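Local coordinates for genome polyprotein (Rhinovirus C, PDB 6KU8) that is a 3C cysteine protease that probably cleaves the viral polyprotein and is held here in complex with the peptidomimetic inhibitor rupintrivir, at residues L115-G120 / Y141-K146; S101-A106 / G152-T157. All blocks are in the same frame, centred on the assembly; numbering follows the deposited sequence.

Contact 1: L115-G120 / Y141-K146; sequences LDVEVG and YNYPTK. With AG7 (4-{2-(4-fluoro-benzyl)-6-methyl-5-[(5-methyl-isoxazole-3-carbonyl)-amino]-4-oxo-heptanoylamino}-5-(2-oxo-pyrrolidin-3-yl)-pentanoic acid ethyl ester), chain B.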
ATOM      1  N   LEU A 115       1.452 -14.065   2.253  1.00 23.76           N
ATOM      2  CA  LEU A 115       0.007 -14.167   2.332  1.00 20.51           C
ATOM      3  C   LEU A 115      -0.628 -13.704   1.031  1.00 25.47           C
ATOM      4  O   LEU A 115      -0.231 -12.685   0.455  1.00 22.65           O
ATOM      5  CB  LEU A 115      -0.521 -13.329   3.496  1.00 21.89           C
ATOM      6  CG  LEU A 115      -2.033 -13.297   3.685  1.00 23.85           C
ATOM      7  CD1 LEU A 115      -2.560 -14.693   3.945  1.00 31.42           C
ATOM      8  CD2 LEU A 115      -2.393 -12.378   4.830  1.00 26.62           C
ATOM      9  N   ASP A 116      -1.616 -14.465   0.574  1.00 22.16           N
ATOM     10  CA  ASP A 116      -2.538 -14.030  -0.464  1.00 23.89           C
ATOM     11  C   ASP A 116      -3.915 -14.521  -0.066  1.00 27.12           C
ATOM     12  O   ASP A 116      -4.108 -15.725   0.136  1.00 23.98           O
ATOM     13  CB  ASP A 116      -2.155 -14.577  -1.842  1.00 26.15           C
ATOM     14  CG  ASP A 116      -3.134 -14.133  -2.941  1.00 28.82           C
ATOM     15  OD1 ASP A 116      -2.674 -13.562  -3.940  1.00 33.75           O
ATOM     16  OD2 ASP A 116      -4.359 -14.337  -2.804  1.00 28.72           O
ATOM     17  N   VAL A 117      -4.867 -13.604   0.059  1.00 21.32           N
ATOM     18  CA  VAL A 117      -6.227 -13.978   0.420  1.00 24.88           C
ATOM     19  C   VAL A 117      -7.182 -13.205  -0.479  1.00 26.89           C
ATOM     20  O   VAL A 117      -6.896 -12.075  -0.892  1.00 21.71           O
ATOM     21  CB  VAL A 117      -6.506 -13.713   1.922  1.00 23.30           C
ATOM     22  CG1 VAL A 117      -6.450 -12.228   2.224  1.00 24.03           C
ATOM     23  CG2 VAL A 117      -7.830 -14.290   2.322  1.00 30.63           C
ATOM     24  N   GLU A 118      -8.313 -13.823  -0.812  1.00 24.36           N
ATOM     25  CA  GLU A 118      -9.307 -13.126  -1.623  1.00 27.18           C
ATOM     26  C   GLU A 118     -10.162 -12.242  -0.722  1.00 23.69           C
ATOM     27  O   GLU A 118     -10.839 -12.739   0.185  1.00 25.11           O
ATOM     28  CB  GLU A 118     -10.184 -14.104  -2.402  1.00 29.39           C
ATOM     29  CG  GLU A 118     -11.118 -13.357  -3.372  1.00 36.37           C
ATOM     30  CD  GLU A 118     -11.777 -14.260  -4.393  1.00 46.44           C
ATOM     31  OE1 GLU A 118     -11.436 -15.471  -4.429  1.00 46.21           O
ATOM     32  OE2 GLU A 118     -12.632 -13.748  -5.154  1.00 42.31           O
ATOM     33  N   VAL A 119     -10.130 -10.924  -0.948  1.00 22.16           N
ATOM     34  CA  VAL A 119     -11.025 -10.054  -0.177  1.00 20.07           C
ATOM     35  C   VAL A 119     -12.340  -9.808  -0.899  1.00 25.45           C
ATOM     36  O   VAL A 119     -13.263  -9.228  -0.309  1.00 24.61           O
ATOM     37  CB  VAL A 119     -10.364  -8.706   0.173  1.00 21.12           C
ATOM     38  CG1 VAL A 119      -9.057  -8.947   0.939  1.00 20.28           C
ATOM     39  CG2 VAL A 119     -10.107  -7.887  -1.091  1.00 21.39           C
ATOM     40  N   GLY A 120     -12.463 -10.240  -2.152  1.00 23.87           N
ATOM     41  CA  GLY A 120     -13.717 -10.095  -2.858  1.00 23.33           C
ATOM     42  C   GLY A 120     -13.860  -8.757  -3.549  1.00 21.41           C
ATOM     43  O   GLY A 120     -12.899  -8.233  -4.124  1.00 21.53           O
ATOM     44  N   TYR A 141     -13.465  -3.302   1.619  1.00 17.33           N
ATOM     45  CA  TYR A 141     -13.730  -4.694   1.281  1.00 19.88           C
ATOM     46  C   TYR A 141     -14.271  -5.410   2.512  1.00 22.72           C
ATOM     47  O   TYR A 141     -13.833  -5.151   3.640  1.00 20.97           O
ATOM     48  CB  TYR A 141     -12.469  -5.416   0.724  1.00 18.07           C
ATOM     49  CG  TYR A 141     -11.152  -4.751   1.108  1.00 17.03           C
ATOM     50  CD1 TYR A 141     -10.336  -5.280   2.097  1.00 17.55           C
ATOM     51  CD2 TYR A 141     -10.738  -3.589   0.476  1.00 16.18           C
ATOM     52  CE1 TYR A 141      -9.135  -4.654   2.452  1.00 16.55           C
ATOM     53  CE2 TYR A 141      -9.561  -2.956   0.827  1.00 16.95           C
ATOM     54  CZ  TYR A 141      -8.765  -3.491   1.812  1.00 16.05           C
ATOM     55  OH  TYR A 141      -7.590  -2.863   2.145  1.00 17.57           O
ATOM     56  N   ASN A 142     -15.244  -6.297   2.289  1.00 21.51           N
ATOM     57  CA  ASN A 142     -15.868  -7.066   3.371  1.00 21.34           C
ATOM     58  C   ASN A 142     -15.002  -8.286   3.677  1.00 20.84           C
ATOM     59  O   ASN A 142     -15.311  -9.418   3.311  1.00 25.68           O
ATOM     60  CB  ASN A 142     -17.290  -7.473   2.996  1.00 19.03           C
ATOM     61  CG  ASN A 142     -18.196  -6.270   2.752  1.00 25.95           C
ATOM     62  OD1 ASN A 142     -18.134  -5.276   3.480  1.00 29.58           O
ATOM     63  ND2 ASN A 142     -19.032  -6.350   1.726  1.00 29.61           N
ATOM     64  N   TYR A 143     -13.878  -8.028   4.347  1.00 19.47           N
ATOM     65  CA  TYR A 143     -12.970  -9.074   4.774  1.00 22.22           C
ATOM     66  C   TYR A 143     -12.368  -8.663   6.111  1.00 21.59           C
ATOM     67  O   TYR A 143     -12.006  -7.492   6.280  1.00 21.16           O
ATOM     68  CB  TYR A 143     -11.863  -9.313   3.738  1.00 21.66           C
ATOM     69  CG  TYR A 143     -10.934 -10.434   4.118  1.00 21.24           C
ATOM     70  CD1 TYR A 143     -11.174 -11.744   3.705  1.00 24.05           C
ATOM     71  CD2 TYR A 143      -9.832 -10.190   4.915  1.00 20.81           C
ATOM     72  CE1 TYR A 143     -10.318 -12.776   4.071  1.00 27.71           C
ATOM     73  CE2 TYR A 143      -8.982 -11.208   5.300  1.00 25.80           C
ATOM     74  CZ  TYR A 143      -9.222 -12.499   4.876  1.00 31.00           C
ATOM     75  OH  TYR A 143      -8.347 -13.494   5.262  1.00 32.65           O
ATOM     76  N   PRO A 144     -12.248  -9.603   7.095  1.00 25.05           N
ATOM     77  CA  PRO A 144     -11.738  -9.220   8.435  1.00 23.65           C
ATOM     78  C   PRO A 144     -10.217  -9.151   8.486  1.00 25.25           C
ATOM     79  O   PRO A 144      -9.521  -9.986   9.080  1.00 25.47           O
ATOM     80  CB  PRO A 144     -12.321 -10.320   9.336  1.00 26.63           C
ATOM     81  CG  PRO A 144     -12.444 -11.523   8.425  1.00 23.54           C
ATOM     82  CD  PRO A 144     -12.825 -10.962   7.079  1.00 25.32           C
ATOM     83  N   THR A 145      -9.677  -8.123   7.837  1.00 21.64           N
ATOM     84  CA  THR A 145      -8.242  -7.907   7.829  1.00 21.66           C
ATOM     85  C   THR A 145      -7.735  -7.697   9.255  1.00 27.91           C
ATOM     86  O   THR A 145      -8.472  -7.272  10.149  1.00 22.60           O
ATOM     87  CB  THR A 145      -7.905  -6.696   6.960  1.00 20.55           C
ATOM     88  OG1 THR A 145      -8.640  -5.567   7.438  1.00 18.36           O
ATOM     89  CG2 THR A 145      -8.296  -6.955   5.489  1.00 19.53           C
ATOM     90  N   LYS A 146      -6.444  -7.962   9.449  1.00 25.21           N
ATOM     91  CA  LYS A 146      -5.845  -8.040  10.775  1.00 26.69           C
ATOM     92  C   LYS A 146      -4.698  -7.054  10.941  1.00 26.28           C
ATOM     93  O   LYS A 146      -4.056  -6.667   9.959  1.00 24.04           O
ATOM     94  CB  LYS A 146      -5.319  -9.452  11.053  1.00 28.01           C
ATOM     95  CG  LYS A 146      -6.409 -10.509  11.138  1.00 33.01           C
ATOM     96  CD  LYS A 146      -5.855 -11.864  11.550  1.00 39.64           C
ATOM     97  CE  LYS A 146      -6.983 -12.880  11.738  1.00 44.51           C
ATOM     98  NZ  LYS A 146      -7.966 -12.414  12.773  1.00 48.85           N
TER
HETATM   99  C01 AG7 B 501      -6.798   1.184  12.446  1.00 56.87           C
HETATM  100  C02 AG7 B 501      -5.427   1.805  12.649  1.00 55.13           C
HETATM  101  O03 AG7 B 501      -7.061   0.310  11.670  1.00 39.03           O
HETATM  102  C04 AG7 B 501      -4.442   1.576  11.511  1.00 48.62           C
HETATM  103  C05 AG7 B 501      -3.365   2.616  11.764  1.00 52.58           C
HETATM  104  C06 AG7 B 501      -3.811   3.997  11.258  1.00 47.89           C
HETATM  105  C07 AG7 B 501      -4.296   4.138   9.967  1.00 46.71           C
HETATM  106  C08 AG7 B 501      -4.701   5.380   9.507  1.00 48.30           C
HETATM  107  C09 AG7 B 501      -4.628   6.495  10.335  1.00 47.91           C
HETATM  108  C10 AG7 B 501      -4.144   6.359  11.629  1.00 49.60           C
HETATM  109  C11 AG7 B 501      -3.737   5.113  12.091  1.00 49.69           C
HETATM  110  N12 AG7 B 501      -3.786  -0.764  10.526  1.00 42.73           N
HETATM  111  C13 AG7 B 501      -3.401  -2.153  10.830  1.00 41.63           C
HETATM  112  C14 AG7 B 501      -4.442  -2.991  10.105  1.00 39.08           C
HETATM  113  C15 AG7 B 501      -5.819  -2.918  10.868  1.00 34.68           C
HETATM  114  C16 AG7 B 501      -6.773  -4.092  10.304  1.00 26.06           C
HETATM  115  N17 AG7 B 501      -7.443  -4.608  11.321  1.00 30.82           N
HETATM  116  O18 AG7 B 501      -6.853  -4.418   9.168  1.00 26.95           O
HETATM  117  C19 AG7 B 501      -1.979  -2.638  10.524  1.00 46.90           C
HETATM  118  C20 AG7 B 501      -0.964  -1.493  10.672  1.00 46.82           C
HETATM  119  C21 AG7 B 501      -0.453  -1.799  12.062  1.00 50.79           C
HETATM  120  O22 AG7 B 501      -0.154  -0.778  12.959  1.00 56.24           O
HETATM  121  O23 AG7 B 501      -0.359  -2.937  12.367  1.00 49.99           O
HETATM  122  C47 AG7 B 501      -3.982   0.127  11.657  1.00 47.58           C
HETATM  123  O48 AG7 B 501      -3.794  -0.306  12.743  1.00 46.28           O
HETATM  124  C50 AG7 B 501       0.247  -1.287  14.196  1.00 59.41           C
HETATM  125  C53 AG7 B 501       0.897  -0.156  14.991  1.00 58.23           C
HETATM  126  C57 AG7 B 501      -7.806   1.828  13.379  1.00 62.42           C
HETATM  127  N58 AG7 B 501      -9.106   1.398  13.039  1.00 63.63           N
HETATM  128  C59 AG7 B 501     -10.175   2.321  13.198  1.00 73.33           C
HETATM  129  O60 AG7 B 501     -10.098   3.447  13.579  1.00 77.20           O
HETATM  130  C78 AG7 B 501      -7.563   1.392  14.826  1.00 64.57           C
HETATM  131  C81 AG7 B 501      -8.413   2.168  15.840  1.00 66.68           C
HETATM  132  F1  AG7 B 501      -5.036   7.718   9.873  1.00 48.64           F
HETATM  133  C82 AG7 B 501      -7.828  -0.112  14.949  1.00 74.14           C
HETATM  134  C83 AG7 B 501      -7.037  -3.905  12.606  1.00 34.72           C
HETATM  135  C84 AG7 B 501      -5.698  -3.139  12.187  1.00 36.83           C
HETATM  136  C1  AG7 B 501     -11.439   1.640  12.831  1.00 76.17           C
HETATM  137  O   HOH W   1     -15.472  -7.540  -0.331  1.00 24.61           O
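Tyr143 and Val117 meet tip to tip because CG of Tyr143 stands anti to its backbone N (chi1 -178°), which puts CG on the side of strand 115-120, while CG2 of Val117 is likewise anti to its own N (CG1 at chi1 65°) and comes up to the phenol end. CG2 of Val117 lies 3.4 Å from CE1 of Tyr143 and 3.1 Å from its OH, a close approach of a methyl to a hydroxyl. Further along the strand, Val119 fits between the two tyrosines. Its CG1 packs 4.0 Å from CG of Tyr143, the two side chains crossing at about a right angle, and its CG2 turns to CB of Tyr141 at 3.9 Å. No direct hydrogen bond joins the segments; instead a water donates to Val119 O and accepts from Asn142 N at 2.9 Å, bridging the backbones where the loop leaves Tyr141. Val117 also touches Leu105 of the neighbouring strand 100-107, Val119 touches both Leu105 and Met103, and the OH of Tyr141 is hydrogen-bonded to His164. On the loop itself, CD of Pro144 lies over one face of the Tyr143 ring, toward its rim. Two residues on from Tyr143, Thr145 grips the lactam of the inhibitor twice: OG1 donates to O18 at 2.7 Å, and the backbone O of Thr145 accepts from N17 at 3.1 Å. His164 NE2 is also bonded to the inhibitor; a threonine and a histidine around a glutamine-like lactam are characteristic of the S1 pocket of picornaviral 3C proteases.

Contact 2: S101-A106 / G152-T157; sequences SNMHLA and GVIANT
His104 and Ala155 form a hydrogen-bonded pair in an antiparallel ladder that joins two strands of a chymotrypsin-like beta domain. His104 N donates to Ala155 O at 2.9 Å and Ala155 N returns a bond to His104 O at 3.0 Å. The same exchange repeats between Ala106 and Val153, with Val153 N to Ala106 O at 2.8 Å. Between these rungs, Leu105 and Ile154 make a non-hydrogen-bonded pair whose backbones are hydrogen-bonded instead to the flanking strands, Leu105 to Val117 and Ile154 to Val161. Two CA-H...O contacts supplement the ladder, from Ile154 CA to His104 O and from Leu105 CA to Val153 O. The CD1 methyls of Leu105 and Ile154 press together at 3.4 Å, tighter than usual. On the other face, Ala106 and Val153 pack against helix 8-17.

Beyond the His104-Ala155 rung, the side-chain amide of Asn156 continues the bonding. Its OD1 accepts from Asn159, and a water accepts from its ND2 while donating to Ser101 O. ND2 also gives a nearly straight bond (166°) to Asn102 O at 3.3 Å; Asn102 O lies in the amide plane of Asn156, whereas ND2 sits well above the plane of the Asn102 carbonyl.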
ATOM      1  N   SER A 101     -13.997  -6.432  -8.766  1.00 22.92           N
ATOM      2  CA  SER A 101     -14.396  -7.735  -8.256  1.00 24.98           C
ATOM      3  C   SER A 101     -13.182  -8.657  -8.137  1.00 24.15           C
ATOM      4  O   SER A 101     -12.139  -8.452  -8.774  1.00 25.97           O
ATOM      5  CB  SER A 101     -15.478  -8.371  -9.150  1.00 30.99           C
ATOM      6  OG  SER A 101     -15.017  -8.549 -10.473  1.00 31.66           O
ATOM      7  N   ASN A 102     -13.317  -9.652  -7.262  1.00 22.24           N
ATOM      8  CA  ASN A 102     -12.346 -10.739  -7.139  1.00 24.98           C
ATOM      9  C   ASN A 102     -10.932 -10.216  -6.874  1.00 24.72           C
ATOM     10  O   ASN A 102      -9.946 -10.682  -7.455  1.00 21.96           O
ATOM     11  CB  ASN A 102     -12.382 -11.629  -8.386  1.00 24.68           C
ATOM     12  CG  ASN A 102     -13.777 -12.153  -8.683  1.00 28.86           C
ATOM     13  OD1 ASN A 102     -14.434 -11.712  -9.623  1.00 30.69           O
ATOM     14  ND2 ASN A 102     -14.234 -13.097  -7.879  1.00 29.96           N
ATOM     15  N   MET A 103     -10.838  -9.250  -5.965  1.00 21.88           N
ATOM     16  CA  MET A 103      -9.556  -8.715  -5.535  1.00 20.15           C
ATOM     17  C   MET A 103      -8.920  -9.589  -4.457  1.00 23.75           C
ATOM     18  O   MET A 103      -9.594 -10.309  -3.715  1.00 23.39           O
ATOM     19  CB  MET A 103      -9.722  -7.288  -5.010  1.00 21.78           C
ATOM     20  CG  MET A 103      -9.736  -6.241  -6.111  1.00 19.73           C
ATOM     21  SD  MET A 103      -8.090  -6.144  -6.842  1.00 22.12           S
ATOM     22  CE  MET A 103      -8.470  -5.440  -8.455  1.00 18.46           C
ATOM     23  N   HIS A 104      -7.597  -9.488  -4.357  1.00 18.04           N
ATOM     24  CA  HIS A 104      -6.813 -10.199  -3.361  1.00 22.04           C
ATOM     25  C   HIS A 104      -6.063  -9.204  -2.481  1.00 19.91           C
ATOM     26  O   HIS A 104      -5.732  -8.096  -2.913  1.00 22.46           O
ATOM     27  CB  HIS A 104      -5.800 -11.154  -4.027  1.00 22.60           C
ATOM     28  CG  HIS A 104      -6.428 -12.350  -4.678  1.00 25.24           C
ATOM     29  ND1 HIS A 104      -6.051 -13.642  -4.376  1.00 26.40           N
ATOM     30  CD2 HIS A 104      -7.420 -12.452  -5.595  1.00 24.50           C
ATOM     31  CE1 HIS A 104      -6.779 -14.487  -5.086  1.00 32.24           C
ATOM     32  NE2 HIS A 104      -7.616 -13.791  -5.833  1.00 26.19           N
ATOM     33  N   LEU A 105      -5.804  -9.601  -1.242  1.00 18.07           N
ATOM     34  CA  LEU A 105      -4.842  -8.903  -0.395  1.00 19.46           C
ATOM     35  C   LEU A 105      -3.597  -9.771  -0.305  1.00 21.03           C
ATOM     36  O   LEU A 105      -3.694 -10.966   0.001  1.00 20.28           O
ATOM     37  CB  LEU A 105      -5.410  -8.625   1.000  1.00 17.70           C
ATOM     38  CG  LEU A 105      -4.441  -8.074   2.069  1.00 20.94           C
ATOM     39  CD1 LEU A 105      -3.757  -6.861   1.563  1.00 24.63           C
ATOM     40  CD2 LEU A 105      -5.184  -7.740   3.364  1.00 25.96           C
ATOM     41  N   ALA A 106      -2.436  -9.187  -0.602  1.00 17.47           N
ATOM     42  CA  ALA A 106      -1.182  -9.933  -0.569  1.00 19.06           C
ATOM     43  C   ALA A 106      -0.142  -9.117   0.176  1.00 20.56           C
ATOM     44  O   ALA A 106      -0.023  -7.906  -0.038  1.00 20.98           O
ATOM     45  CB  ALA A 106      -0.680 -10.277  -1.979  1.00 18.97           C
ATOM     46  N   GLY A 152      -0.096  -4.171   2.695  1.00 17.16           N
ATOM     47  CA  GLY A 152      -0.436  -5.240   1.780  1.00 16.09           C
ATOM     48  C   GLY A 152      -1.035  -4.674   0.509  1.00 17.62           C
ATOM     49  O   GLY A 152      -1.756  -3.676   0.557  1.00 18.73           O
ATOM     50  N   VAL A 153      -0.773  -5.298  -0.600  1.00 16.67           N
ATOM     51  CA  VAL A 153      -1.287  -4.876  -1.867  1.00 19.62           C
ATOM     52  C   VAL A 153      -2.699  -5.426  -2.131  1.00 20.31           C
ATOM     53  O   VAL A 153      -2.950  -6.549  -1.879  1.00 18.60           O
ATOM     54  CB  VAL A 153      -0.371  -5.315  -3.021  1.00 20.86           C
ATOM     55  CG1 VAL A 153      -0.848  -4.724  -4.308  1.00 21.69           C
ATOM     56  CG2 VAL A 153       1.083  -4.964  -2.790  1.00 18.94           C
ATOM     57  N   ILE A 154      -3.602  -4.588  -2.601  1.00 20.00           N
ATOM     58  CA  ILE A 154      -4.926  -5.015  -3.000  1.00 18.74           C
ATOM     59  C   ILE A 154      -4.876  -5.051  -4.528  1.00 18.45           C
ATOM     60  O   ILE A 154      -4.784  -4.030  -5.145  1.00 16.22           O
ATOM     61  CB  ILE A 154      -6.033  -4.084  -2.517  1.00 30.00           C
ATOM     62  CG1 ILE A 154      -6.026  -3.920  -1.000  1.00 30.00           C
ATOM     63  CG2 ILE A 154      -7.372  -4.538  -3.058  1.00 30.00           C
ATOM     64  CD1 ILE A 154      -6.161  -5.149  -0.197  1.00 30.00           C
ATOM     65  N   ALA A 155      -4.951  -6.250  -5.080  1.00 18.16           N
ATOM     66  CA  ALA A 155      -4.821  -6.468  -6.506  1.00 19.69           C
ATOM     67  C   ALA A 155      -5.264  -7.806  -7.049  1.00 19.74           C
ATOM     68  O   ALA A 155      -5.561  -8.696  -6.302  1.00 19.10           O
ATOM     69  CB  ALA A 155      -3.370  -6.322  -6.883  1.00 18.20           C
ATOM     70  N   ASN A 156      -5.351  -7.871  -8.371  1.00 17.17           N
ATOM     71  CA  ASN A 156      -5.526  -9.139  -9.076  1.00 20.10           C
ATOM     72  C   ASN A 156      -4.826  -8.983 -10.423  1.00 18.95           C
ATOM     73  O   ASN A 156      -4.141  -7.986 -10.653  1.00 18.17           O
ATOM     74  CB  ASN A 156      -7.012  -9.522  -9.173  1.00 16.30           C
ATOM     75  CG  ASN A 156      -7.838  -8.521  -9.982  1.00 20.83           C
ATOM     76  OD1 ASN A 156      -7.300  -7.737 -10.761  1.00 18.63           O
ATOM     77  ND2 ASN A 156      -9.152  -8.549  -9.790  1.00 20.11           N
ATOM     78  N   THR A 157      -4.975  -9.958 -11.314  1.00 20.64           N
ATOM     79  CA  THR A 157      -4.197  -9.927 -12.557  1.00 19.01           C
ATOM     80  C   THR A 157      -4.390  -8.605 -13.301  1.00 18.47           C
ATOM     81  O   THR A 157      -5.510  -8.247 -13.684  1.00 20.31           O
ATOM     82  CB  THR A 157      -4.580 -11.111 -13.451  1.00 24.34           C
ATOM     83  OG1 THR A 157      -4.322 -12.328 -12.745  1.00 23.91           O
ATOM     84  CG2 THR A 157      -3.752 -11.114 -14.745  1.00 19.58           C
TER
HETATM   85  O   HOH W   2     -11.211  -6.876 -11.004  1.00 28.19           O

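In the fold
Both contacts reach the same antiparallel sheet, their centres about 9 Å apart and on the same side of the chain's centre. Strand 100-107, which carries 101-106, pairs with strand 115-130 along one edge and with strand 153-156 along the other. Along the chain the order is 101-106, 115-120, 141-146 and 152-157, so both segments of contact 1 fall between those of contact 2. Where the two touch, CG of Glu118 packs 3.4 Å from O of Met103. Contact 2 thus belongs to the buried body of the sheet, and contact 1 connects that body to a loop that supplies part of the inhibitor pocket.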